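Local atomic coordinates of mandelate racemase/muconate lactonizing protein (Dickeya dadantii, PDB entry 4IHC), a protein that dehydrates D-mannonate and D-gluconate to 2-dehydro-3-deoxy-D-gluconate with low activity, using one magnesium ion per subunit, though neither is thought to be its physiological substrate. Residues P293-E298 against Y317-V322; Y173-M178 against I244-E249; G240-H245 against Q267-E272. All coordinates share one frame; numbering follows the deposited sequence.

How the contacts relate
All three contacts are buried pairings of parallel strands in the barrel of the enolase-like domain, and each delivers one carboxylate to the same magnesium ion: Glu-298 in contact 1, Asp-246 in contact 2, Glu-272 in contact 3. Contacts 2 and 3 share strand 242-246, using its two neighbours, and 270-272 lies beside 294-296 of contact 1. The chemistry differs. Contact 2 is the most polar, with an arginine, a glutamine and a histidine bonding across; contact 3 is hydrophobic and aromatic in its middle, with a water-bridged polar start and a metal ligand at its end; contact 1 combines backbone pairing with an arginine beside a metal-bound glutamate. The shared cation lets the three carboxylates lie close together.

Contact 1 (P293-E298 against Y317-V322); sequences PISMGE and YIRCHV. With MG (magnesium ion), chain I.
Arg-319 lies across the gap beside Ser-295 and Glu-298, and its bends decide what it touches. With CG beside its own backbone N and further turns at chi2 (-89°) and chi3, the chain rises over Ser-295, where Arg-319 CG packs 3.6 Å from Ser-295 CB. It then runs alongside Glu-298, the two side chains heading in one direction. Arg-319 NH2 stays 3.6 Å from Glu-298 OE1, and the two flat groups are turned 57° against each other; the guanidinium instead forms a salt bridge with Glu-375 and also bonds Glu-272.

Glu-298 CG is flanked by its own backbone N and C (chi1 76°), and from there the extended chain carries OE1 to the magnesium ion at 2.3 Å. Its other oxygen, OE2, accepts a hydrogen bond from a metal-bound water. Lower down, Tyr-317 CB meets Ser-295 CB at 3.6 Å, while Pro-293 CB reaches the edge of the tyrosine ring; the phenol oxygen goes on to Arg-344.

The backbones run parallel. Met-296 N donates to Tyr-317 O at 3.2 Å, and Arg-319 N to Met-296 O at 2.8 Å. Gly-297 follows with positive phi, letting the chain turn close to the backbone of Arg-319, and Gly-297 O takes a CA-H...O contact from Cys-320 CA at 3.3 Å. Past it, one water links Glu-298 O and His-321 N. The two strands, with helix 303-311 between them in the chain, form a beta-alpha-beta unit of the enolase-superfamily barrel, with the magnesium ligand and a probable substrate-binding arginine side by side at the strand ends.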
loop_
_atom_site.group_PDB
_atom_site.type_symbol
_atom_site.label_atom_id
_atom_site.label_comp_id
_atom_site.label_asym_id
_atom_site.label_seq_id
_atom_site.Cartn_x
_atom_site.Cartn_y
_atom_site.Cartn_z
ATOM N N PRO A 293 3.794 -19.573 15.255
ATOM C CA PRO A 293 4.465 -18.387 15.808
ATOM C C PRO A 293 5.934 -18.367 15.380
ATOM O O PRO A 293 6.590 -19.421 15.292
ATOM C CB PRO A 293 4.349 -18.582 17.325
ATOM C CG PRO A 293 3.287 -19.662 17.512
ATOM C CD PRO A 293 3.411 -20.537 16.297
ATOM N N ILE A 294 6.443 -17.173 15.129
ATOM C CA ILE A 294 7.787 -16.998 14.618
ATOM C C ILE A 294 8.620 -16.201 15.595
ATOM O O ILE A 294 8.135 -15.262 16.210
ATOM C CB ILE A 294 7.741 -16.223 13.284
ATOM C CG1 ILE A 294 6.856 -16.969 12.276
ATOM C CG2 ILE A 294 9.134 -15.978 12.734
ATOM C CD1 ILE A 294 7.342 -18.374 11.946
ATOM N N SER A 295 9.887 -16.566 15.732
ATOM C CA SER A 295 10.807 -15.721 16.465
ATOM C C SER A 295 12.008 -15.434 15.592
ATOM O O SER A 295 12.399 -16.247 14.771
ATOM C CB SER A 295 11.243 -16.402 17.756
ATOM O OG SER A 295 11.985 -17.567 17.461
ATOM N N MET A 296 12.590 -14.259 15.775
ATOM C CA MET A 296 13.725 -13.832 14.993
ATOM C C MET A 296 14.589 -12.987 15.900
ATOM O O MET A 296 14.103 -12.371 16.853
ATOM C CB MET A 296 13.271 -12.950 13.816
ATOM C CG MET A 296 12.593 -13.692 12.666
ATOM S SD MET A 296 13.791 -14.415 11.506
ATOM C CE MET A 296 14.833 -13.000 11.109
ATOM N N GLY A 297 15.878 -12.944 15.603
ATOM C CA GLY A 297 16.653 -11.838 16.099
ATOM C C GLY A 297 17.961 -12.093 16.806
ATOM O O GLY A 297 18.666 -11.127 17.129
ATOM N N GLU A 298 18.321 -13.350 17.060
ATOM C CA GLU A 298 19.598 -13.541 17.739
ATOM C C GLU A 298 20.754 -12.907 16.936
ATOM O O GLU A 298 21.679 -12.363 17.539
ATOM C CB GLU A 298 19.868 -15.008 18.082
ATOM C CG GLU A 298 20.276 -15.817 16.886
ATOM C CD GLU A 298 20.385 -17.293 17.220
ATOM O OE1 GLU A 298 19.520 -17.810 17.971
ATOM O OE2 GLU A 298 21.336 -17.927 16.728
ATOM N N TYR A 317 8.084 -13.171 18.638
ATOM C CA TYR A 317 9.067 -13.178 19.718
ATOM C C TYR A 317 10.326 -12.553 19.144
ATOM O O TYR A 317 10.761 -12.912 18.053
ATOM C CB TYR A 317 9.367 -14.611 20.187
ATOM C CG TYR A 317 8.163 -15.292 20.819
ATOM C CD1 TYR A 317 7.924 -15.177 22.192
ATOM C CD2 TYR A 317 7.259 -16.010 20.042
ATOM C CE1 TYR A 317 6.822 -15.783 22.780
ATOM C CE2 TYR A 317 6.145 -16.613 20.605
ATOM C CZ TYR A 317 5.935 -16.485 21.965
ATOM O OH TYR A 317 4.852 -17.055 22.541
ATOM N N ILE A 318 10.897 -11.609 19.873
ATOM C CA ILE A 318 12.172 -11.012 19.497
ATOM C C ILE A 318 13.290 -11.721 20.296
ATOM O O ILE A 318 13.210 -11.843 21.546
ATOM C CB ILE A 318 12.136 -9.471 19.723
ATOM C CG1 ILE A 318 13.426 -8.807 19.232
ATOM C CG2 ILE A 318 11.915 -9.133 21.199
ATOM C CD1 ILE A 318 13.624 -8.950 17.731
ATOM N N ARG A 319 14.341 -12.157 19.593
ATOM C CA ARG A 319 15.365 -13.051 20.156
ATOM C C ARG A 319 16.768 -12.484 20.311
ATOM O O ARG A 319 17.738 -13.248 20.348
ATOM C CB ARG A 319 15.514 -14.278 19.264
ATOM C CG ARG A 319 14.306 -15.174 19.230
ATOM C CD ARG A 319 14.451 -16.176 20.355
ATOM N NE ARG A 319 15.620 -16.991 20.154
ATOM C CZ ARG A 319 16.328 -17.570 21.123
ATOM N NH1 ARG A 319 16.010 -17.412 22.402
ATOM N NH2 ARG A 319 17.376 -18.299 20.793
ATOM N N CYS A 320 16.899 -11.174 20.400
ATOM C CA CYS A 320 18.226 -10.576 20.393
ATOM C C CYS A 320 19.131 -11.099 21.488
ATOM O O CYS A 320 18.669 -11.489 22.561
ATOM C CB CYS A 320 18.144 -9.044 20.452
ATOM S SG CYS A 320 17.305 -8.346 19.000
ATOM N N HIS A 321 20.417 -11.124 21.177
ATOM C CA HIS A 321 21.483 -11.305 22.153
ATOM C C HIS A 321 21.729 -9.941 22.764
ATOM O O HIS A 321 22.230 -9.009 22.098
ATOM C CB HIS A 321 22.750 -11.791 21.438
ATOM C CG HIS A 321 23.776 -12.389 22.354
ATOM N ND1 HIS A 321 23.916 -13.754 22.534
ATOM C CD2 HIS A 321 24.722 -11.806 23.129
ATOM C CE1 HIS A 321 24.913 -13.981 23.375
ATOM N NE2 HIS A 321 25.405 -12.816 23.763
ATOM N N VAL A 322 21.389 -9.813 24.041
ATOM C CA VAL A 322 21.352 -8.518 24.688
ATOM C C VAL A 322 22.660 -7.714 24.551
ATOM O O VAL A 322 22.636 -6.502 24.222
ATOM C CB VAL A 322 20.881 -8.642 26.161
ATOM C CG1 VAL A 322 21.144 -7.355 26.912
ATOM C CG2 VAL A 322 19.387 -9.000 26.214
HETATM MG MG MG I . 18.840 -19.905 17.397
HETATM O O HOH W 1 21.323 -9.863 18.776
HETATM O O HOH W 2 20.571 -20.525 17.158
HETATM O O HOH W 3 18.745 -19.258 15.493
#

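Contact 2 (Y173-M178 against I244-E249); sequences YVRCQM and IHDVHE. With MG (magnesium ion), chain I.
Arg-175 stretches along strand 242-246 until its guanidinium meets the carboxylate of Asp-246. Arg-175 CB lies near the CG2 methyl and the carbonyl oxygen of Ile-244, and CG packs 3.8 Å from that same methyl, crossing the isoleucine at about a right angle. With CG anti to the backbone N (chi1 178°) and an extended chain as far as NE, the side chain reaches past Ile-244 as far as Asp-246. NE and CZ then pass by Asp-246 CB and OD2. At the tip, NH1 donates to Asp-246 OD2 at 3.0 Å in a nearly straight hydrogen bond, part of a salt bridge. The oxygen lies in the guanidinium plane, but the arginine approaches from above the carboxylate plane, the two planes standing 87° apart. OD2 is also bound to the magnesium ion at 2.0 Å, so Arg-175 is a second-shell group that helps to orient this ligand and probably offsets some of the negative charge there.

Gln-177 adds a second grip. Its OE1 takes Asp-246 N on a lone pair at 2.8 Å, while NE2 donates to Asp-246 O at 3.1 Å. The amide and the His-245 ring lie in nearly parallel planes (9° apart) but are offset, with Gln-177 NE2 3.4 Å from His-245 CE1. His-245 ND1 donates in the ring plane to Cys-176 O at 2.9 Å; its NE2 bonds Tyr-222. Backbone bonds Ile-244 N to Val-174 O and Cys-176 N to Ile-244 O complete the pairing. Asp-246 and His-248, the latter probably a proton donor/acceptor, lie where strand meets loop, the usual place for catalytic groups in an enolase-superfamily barrel.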
loop_
_atom_site.group_PDB
_atom_site.type_symbol
_atom_site.label_atom_id
_atom_site.label_comp_id
_atom_site.label_asym_id
_atom_site.label_seq_id
_atom_site.Cartn_x
_atom_site.Cartn_y
_atom_site.Cartn_z
ATOM N N TYR A 173 9.140 -26.268 28.702
ATOM C CA TYR A 173 9.370 -25.866 27.329
ATOM C C TYR A 173 10.714 -26.439 26.922
ATOM O O TYR A 173 11.650 -26.469 27.712
ATOM C CB TYR A 173 9.441 -24.341 27.195
ATOM C CG TYR A 173 8.303 -23.565 27.816
ATOM C CD1 TYR A 173 8.135 -23.527 29.198
ATOM C CD2 TYR A 173 7.422 -22.809 27.020
ATOM C CE1 TYR A 173 7.131 -22.773 29.784
ATOM C CE2 TYR A 173 6.403 -22.056 27.603
ATOM C CZ TYR A 173 6.255 -22.053 28.983
ATOM O OH TYR A 173 5.236 -21.323 29.578
ATOM N N VAL A 174 10.820 -26.882 25.681
ATOM C CA VAL A 174 12.030 -27.526 25.209
ATOM C C VAL A 174 12.233 -27.190 23.731
ATOM O O VAL A 174 11.284 -27.049 22.990
ATOM C CB VAL A 174 11.954 -29.048 25.416
ATOM C CG1 VAL A 174 11.778 -29.368 26.896
ATOM C CG2 VAL A 174 10.810 -29.647 24.607
ATOM N N ARG A 175 13.480 -27.003 23.333
ATOM C CA ARG A 175 13.841 -26.818 21.934
ATOM C C ARG A 175 14.272 -28.199 21.424
ATOM O O ARG A 175 15.145 -28.800 22.008
ATOM C CB ARG A 175 15.012 -25.831 21.858
ATOM C CG ARG A 175 15.617 -25.487 20.485
ATOM C CD ARG A 175 16.917 -24.746 20.786
ATOM N NE ARG A 175 17.666 -24.175 19.662
ATOM C CZ ARG A 175 18.748 -24.724 19.111
ATOM N NH1 ARG A 175 19.373 -24.097 18.119
ATOM N NH2 ARG A 175 19.195 -25.907 19.529
ATOM N N CYS A 176 13.661 -28.675 20.339
ATOM C CA CYS A 176 13.924 -30.016 19.792
ATOM C C CYS A 176 14.591 -29.978 18.436
ATOM O O CYS A 176 13.959 -29.572 17.435
ATOM C CB CYS A 176 12.596 -30.723 19.560
ATOM S SG CYS A 176 11.487 -30.448 20.935
ATOM N N GLN A 177 15.835 -30.436 18.385
ATOM C CA GLN A 177 16.558 -30.548 17.120
ATOM C C GLN A 177 16.974 -31.995 16.977
ATOM O O GLN A 177 17.481 -32.588 17.926
ATOM C CB GLN A 177 17.820 -29.673 17.121
ATOM C CG GLN A 177 17.596 -28.243 17.570
ATOM C CD GLN A 177 16.803 -27.428 16.558
ATOM O OE1 GLN A 177 15.847 -26.727 16.928
ATOM N NE2 GLN A 177 17.192 -27.510 15.276
ATOM N N MET A 178 16.771 -32.556 15.796
ATOM C CA MET A 178 17.275 -33.888 15.488
ATOM C C MET A 178 18.369 -33.718 14.456
ATOM O O MET A 178 18.129 -33.113 13.401
ATOM C CB MET A 178 16.148 -34.764 14.915
ATOM C CG MET A 178 16.585 -36.146 14.451
ATOM S SD MET A 178 15.165 -37.180 14.002
ATOM C CE MET A 178 14.542 -36.364 12.522
ATOM N N ILE A 244 9.888 -25.909 20.850
ATOM C CA ILE A 244 10.499 -24.861 20.063
ATOM C C ILE A 244 11.410 -25.528 19.015
ATOM O O ILE A 244 12.122 -26.452 19.351
ATOM C CB ILE A 244 11.322 -23.989 20.986
ATOM C CG1 ILE A 244 10.391 -22.997 21.695
ATOM C CG2 ILE A 244 12.465 -23.299 20.236
ATOM C CD1 ILE A 244 11.039 -22.306 22.867
ATOM N N HIS A 245 11.384 -25.075 17.759
ATOM C CA HIS A 245 12.337 -25.584 16.774
ATOM C C HIS A 245 13.080 -24.419 16.142
ATOM O O HIS A 245 12.467 -23.420 15.796
ATOM C CB HIS A 245 11.624 -26.398 15.683
ATOM C CG HIS A 245 12.558 -26.999 14.683
ATOM N ND1 HIS A 245 13.433 -28.021 15.005
ATOM C CD2 HIS A 245 12.766 -26.718 13.368
ATOM C CE1 HIS A 245 14.155 -28.329 13.935
ATOM N NE2 HIS A 245 13.758 -27.570 12.925
ATOM N N ASP A 246 14.393 -24.571 15.988
ATOM C CA ASP A 246 15.269 -23.558 15.398
ATOM C C ASP A 246 15.706 -23.914 13.982
ATOM O O ASP A 246 16.507 -24.826 13.787
ATOM C CB ASP A 246 16.525 -23.436 16.271
ATOM C CG ASP A 246 17.240 -22.093 16.108
ATOM O OD1 ASP A 246 17.091 -21.438 15.049
ATOM O OD2 ASP A 246 18.000 -21.708 17.034
ATOM N N VAL A 247 15.181 -23.196 12.987
ATOM C CA VAL A 247 15.568 -23.399 11.603
ATOM C C VAL A 247 16.971 -22.821 11.342
ATOM O O VAL A 247 17.704 -23.289 10.461
ATOM C CB VAL A 247 14.567 -22.749 10.638
ATOM C CG1 VAL A 247 14.990 -22.939 9.189
ATOM C CG2 VAL A 247 13.154 -23.281 10.859
ATOM N N HIS A 248 17.328 -21.774 12.075
ATOM C CA HIS A 248 18.712 -21.319 12.091
ATOM C C HIS A 248 19.179 -20.883 10.711
ATOM O O HIS A 248 20.321 -21.160 10.343
ATOM C CB HIS A 248 19.592 -22.473 12.564
ATOM C CG HIS A 248 20.837 -22.047 13.269
ATOM N ND1 HIS A 248 21.885 -21.427 12.625
ATOM C CD2 HIS A 248 21.226 -22.203 14.554
ATOM C CE1 HIS A 248 22.856 -21.196 13.488
ATOM N NE2 HIS A 248 22.481 -21.653 14.668
ATOM N N GLU A 249 18.287 -20.240 9.948
ATOM C CA GLU A 249 18.549 -19.767 8.573
ATOM C C GLU A 249 19.113 -20.832 7.582
ATOM O O GLU A 249 19.821 -20.489 6.641
ATOM C CB GLU A 249 19.435 -18.506 8.582
ATOM C CG GLU A 249 20.902 -18.812 8.882
ATOM C CD GLU A 249 21.761 -17.571 9.104
ATOM O OE1 GLU A 249 22.894 -17.703 9.627
ATOM O OE2 GLU A 249 21.319 -16.458 8.756
HETATM MG MG MG I . 18.840 -19.905 17.397
HETATM O O HOH W 3 18.745 -19.258 15.493
HETATM O O HOH W 2 20.571 -20.525 17.158
#

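Contact 3 (G240-H245 against Q267-E272); sequences GIEFIH and QLFYLE. With MG (magnesium ion), chain I.
Ile-244 fits between the aromatic side chains of Phe-269 and Tyr-270, and together with His-245 and Phe-269 it accounts for much of the surface buried here. Its CD1 methyl sits over one face of the Tyr-270 ring, 4.1 Å from the centroid, in a CH-pi contact displaced toward the rim. CG2 touches the same ring at Tyr-270 CE1, 3.7 Å away. The tyrosine reaches under the isoleucine because chi1 (63°) folds its ring back over its own backbone; its hydroxyl is hydrogen-bonded to that of Tyr-148.

Phe-269 lies flank to flank with Ile-244 and brings CD2 within 4.0 Å of Ile-244 CD1. On its other flank, Glu-242 OE1 comes to the edge of the ring, 3.8 Å from Phe-269 CD1. This carboxylate oxygen also accepts a hydrogen bond from a water that donates to Gln-267 O and accepts from Phe-243 N, tying together the two chains where they begin to pair.

His-245 points to the other face of the sheet. Leu-268 CD1 packs against its CB at 3.8 Å, and Leu-271 CD1 meets the edge of the imidazole at CD2, the leucine lying beside the histidine. Three backbone bonds fix the parallel alignment: Phe-269 N to Phe-243 O, the longer His-245 N to Tyr-270 O, and Glu-272 N to His-245 O at 2.8 Å.

That last bond anchors the backbone of Glu-272, whose extended chain holds OE2 1.9 Å from the magnesium ion. The chemistry therefore changes along the pair: water-bridged polar groups at the start, hydrocarbon and aromatic packing in the middle, and a metal-bound carboxylate at the end, probably stabilised by both the cation and the hydrogen bond from Arg-319.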
loop_
_atom_site.group_PDB
_atom_site.type_symbol
_atom_site.label_atom_id
_atom_site.label_comp_id
_atom_site.label_asym_id
_atom_site.label_seq_id
_atom_site.Cartn_x
_atom_site.Cartn_y
_atom_site.Cartn_z
ATOM N N GLY A 240 0.815 -31.134 26.090
ATOM C CA GLY A 240 1.057 -30.326 27.296
ATOM C C GLY A 240 2.409 -29.635 27.250
ATOM O O GLY A 240 2.573 -28.504 27.695
ATOM N N ILE A 241 3.378 -30.333 26.686
ATOM C CA ILE A 241 4.729 -29.848 26.570
ATOM C C ILE A 241 4.816 -28.810 25.439
ATOM O O ILE A 241 4.149 -28.945 24.411
ATOM C CB ILE A 241 5.688 -31.044 26.333
ATOM C CG1 ILE A 241 7.145 -30.582 26.312
ATOM C CG2 ILE A 241 5.352 -31.765 25.046
ATOM C CD1 ILE A 241 7.662 -30.238 27.683
ATOM N N GLU A 242 5.604 -27.761 25.647
ATOM C CA GLU A 242 5.756 -26.715 24.644
ATOM C C GLU A 242 7.036 -26.978 23.871
ATOM O O GLU A 242 8.051 -27.315 24.474
ATOM C CB GLU A 242 5.824 -25.354 25.319
ATOM C CG GLU A 242 4.528 -24.973 26.028
ATOM C CD GLU A 242 3.334 -24.784 25.081
ATOM O OE1 GLU A 242 3.520 -24.428 23.888
ATOM O OE2 GLU A 242 2.189 -24.995 25.536
ATOM N N PHE A 243 6.987 -26.832 22.550
ATOM C CA PHE A 243 8.102 -27.230 21.683
ATOM C C PHE A 243 8.574 -26.032 20.951
ATOM O O PHE A 243 7.769 -25.274 20.440
ATOM C CB PHE A 243 7.678 -28.220 20.584
ATOM C CG PHE A 243 7.384 -29.608 21.075
ATOM C CD1 PHE A 243 7.905 -30.065 22.278
ATOM C CD2 PHE A 243 6.641 -30.480 20.296
ATOM C CE1 PHE A 243 7.657 -31.355 22.717
ATOM C CE2 PHE A 243 6.389 -31.775 20.731
ATOM C CZ PHE A 243 6.895 -32.212 21.946
ATOM N N ILE A 244 9.888 -25.909 20.850
ATOM C CA ILE A 244 10.499 -24.861 20.063
ATOM C C ILE A 244 11.410 -25.528 19.015
ATOM O O ILE A 244 12.122 -26.452 19.351
ATOM C CB ILE A 244 11.322 -23.989 20.986
ATOM C CG1 ILE A 244 10.391 -22.997 21.695
ATOM C CG2 ILE A 244 12.465 -23.299 20.236
ATOM C CD1 ILE A 244 11.039 -22.306 22.867
ATOM N N HIS A 245 11.384 -25.075 17.759
ATOM C CA HIS A 245 12.337 -25.584 16.774
ATOM C C HIS A 245 13.080 -24.419 16.142
ATOM O O HIS A 245 12.467 -23.420 15.796
ATOM C CB HIS A 245 11.624 -26.398 15.683
ATOM C CG HIS A 245 12.558 -26.999 14.683
ATOM N ND1 HIS A 245 13.433 -28.021 15.005
ATOM C CD2 HIS A 245 12.766 -26.718 13.368
ATOM C CE1 HIS A 245 14.155 -28.329 13.935
ATOM N NE2 HIS A 245 13.758 -27.570 12.925
ATOM N N GLN A 267 1.641 -27.334 16.640
ATOM C CA GLN A 267 1.511 -26.224 17.573
ATOM C C GLN A 267 2.782 -25.893 18.360
ATOM O O GLN A 267 2.804 -25.940 19.595
ATOM C CB GLN A 267 0.307 -26.458 18.497
ATOM C CG GLN A 267 -0.990 -26.389 17.689
ATOM C CD GLN A 267 -2.217 -26.750 18.484
ATOM O OE1 GLN A 267 -2.893 -25.879 19.020
ATOM N NE2 GLN A 267 -2.517 -28.041 18.559
ATOM N N LEU A 268 3.832 -25.535 17.635
ATOM C CA LEU A 268 5.057 -25.070 18.268
ATOM C C LEU A 268 4.805 -23.813 19.067
ATOM O O LEU A 268 3.924 -23.028 18.751
ATOM C CB LEU A 268 6.178 -24.810 17.246
ATOM C CG LEU A 268 6.551 -25.928 16.263
ATOM C CD1 LEU A 268 7.915 -25.674 15.639
ATOM C CD2 LEU A 268 6.526 -27.312 16.869
ATOM N N PHE A 269 5.594 -23.639 20.123
ATOM C CA PHE A 269 5.616 -22.392 20.871
ATOM C C PHE A 269 6.206 -21.294 19.977
ATOM O O PHE A 269 5.690 -20.155 19.931
ATOM C CB PHE A 269 6.442 -22.571 22.145
ATOM C CG PHE A 269 6.443 -21.366 23.024
ATOM C CD1 PHE A 269 5.369 -21.108 23.869
ATOM C CD2 PHE A 269 7.513 -20.487 23.013
ATOM C CE1 PHE A 269 5.367 -19.976 24.672
ATOM C CE2 PHE A 269 7.500 -19.351 23.803
ATOM C CZ PHE A 269 6.438 -19.116 24.654
ATOM N N TYR A 270 7.314 -21.626 19.312
ATOM C CA TYR A 270 7.758 -20.849 18.157
ATOM C C TYR A 270 8.748 -21.543 17.235
ATOM O O TYR A 270 9.534 -22.370 17.665
ATOM C CB TYR A 270 8.269 -19.466 18.541
ATOM C CG TYR A 270 9.498 -19.343 19.441
ATOM C CD1 TYR A 270 10.745 -19.845 19.068
ATOM C CD2 TYR A 270 9.426 -18.602 20.629
ATOM C CE1 TYR A 270 11.882 -19.678 19.892
ATOM C CE2 TYR A 270 10.543 -18.413 21.428
ATOM C CZ TYR A 270 11.769 -18.948 21.057
ATOM O OH TYR A 270 12.859 -18.732 21.873
ATOM N N LEU A 271 8.673 -21.193 15.957
ATOM C CA LEU A 271 9.647 -21.586 14.964
ATOM C C LEU A 271 10.662 -20.441 14.801
ATOM O O LEU A 271 10.276 -19.320 14.474
ATOM C CB LEU A 271 8.927 -21.870 13.649
ATOM C CG LEU A 271 9.773 -22.345 12.446
ATOM C CD1 LEU A 271 10.447 -23.665 12.753
ATOM C CD2 LEU A 271 8.908 -22.492 11.200
ATOM N N GLU A 272 11.941 -20.732 15.034
ATOM C CA GLU A 272 12.951 -19.702 15.185
ATOM C C GLU A 272 13.813 -19.526 13.939
ATOM O O GLU A 272 14.191 -20.509 13.298
ATOM C CB GLU A 272 13.843 -20.045 16.387
ATOM C CG GLU A 272 15.100 -19.216 16.476
ATOM C CD GLU A 272 15.904 -19.528 17.717
ATOM O OE1 GLU A 272 15.320 -20.089 18.669
ATOM O OE2 GLU A 272 17.113 -19.200 17.741
HETATM MG MG MG I . 18.840 -19.905 17.397
HETATM O O HOH W 4 4.391 -26.142 21.843
HETATM O O HOH W 2 20.571 -20.525 17.158
HETATM O O HOH W 3 18.745 -19.258 15.493
#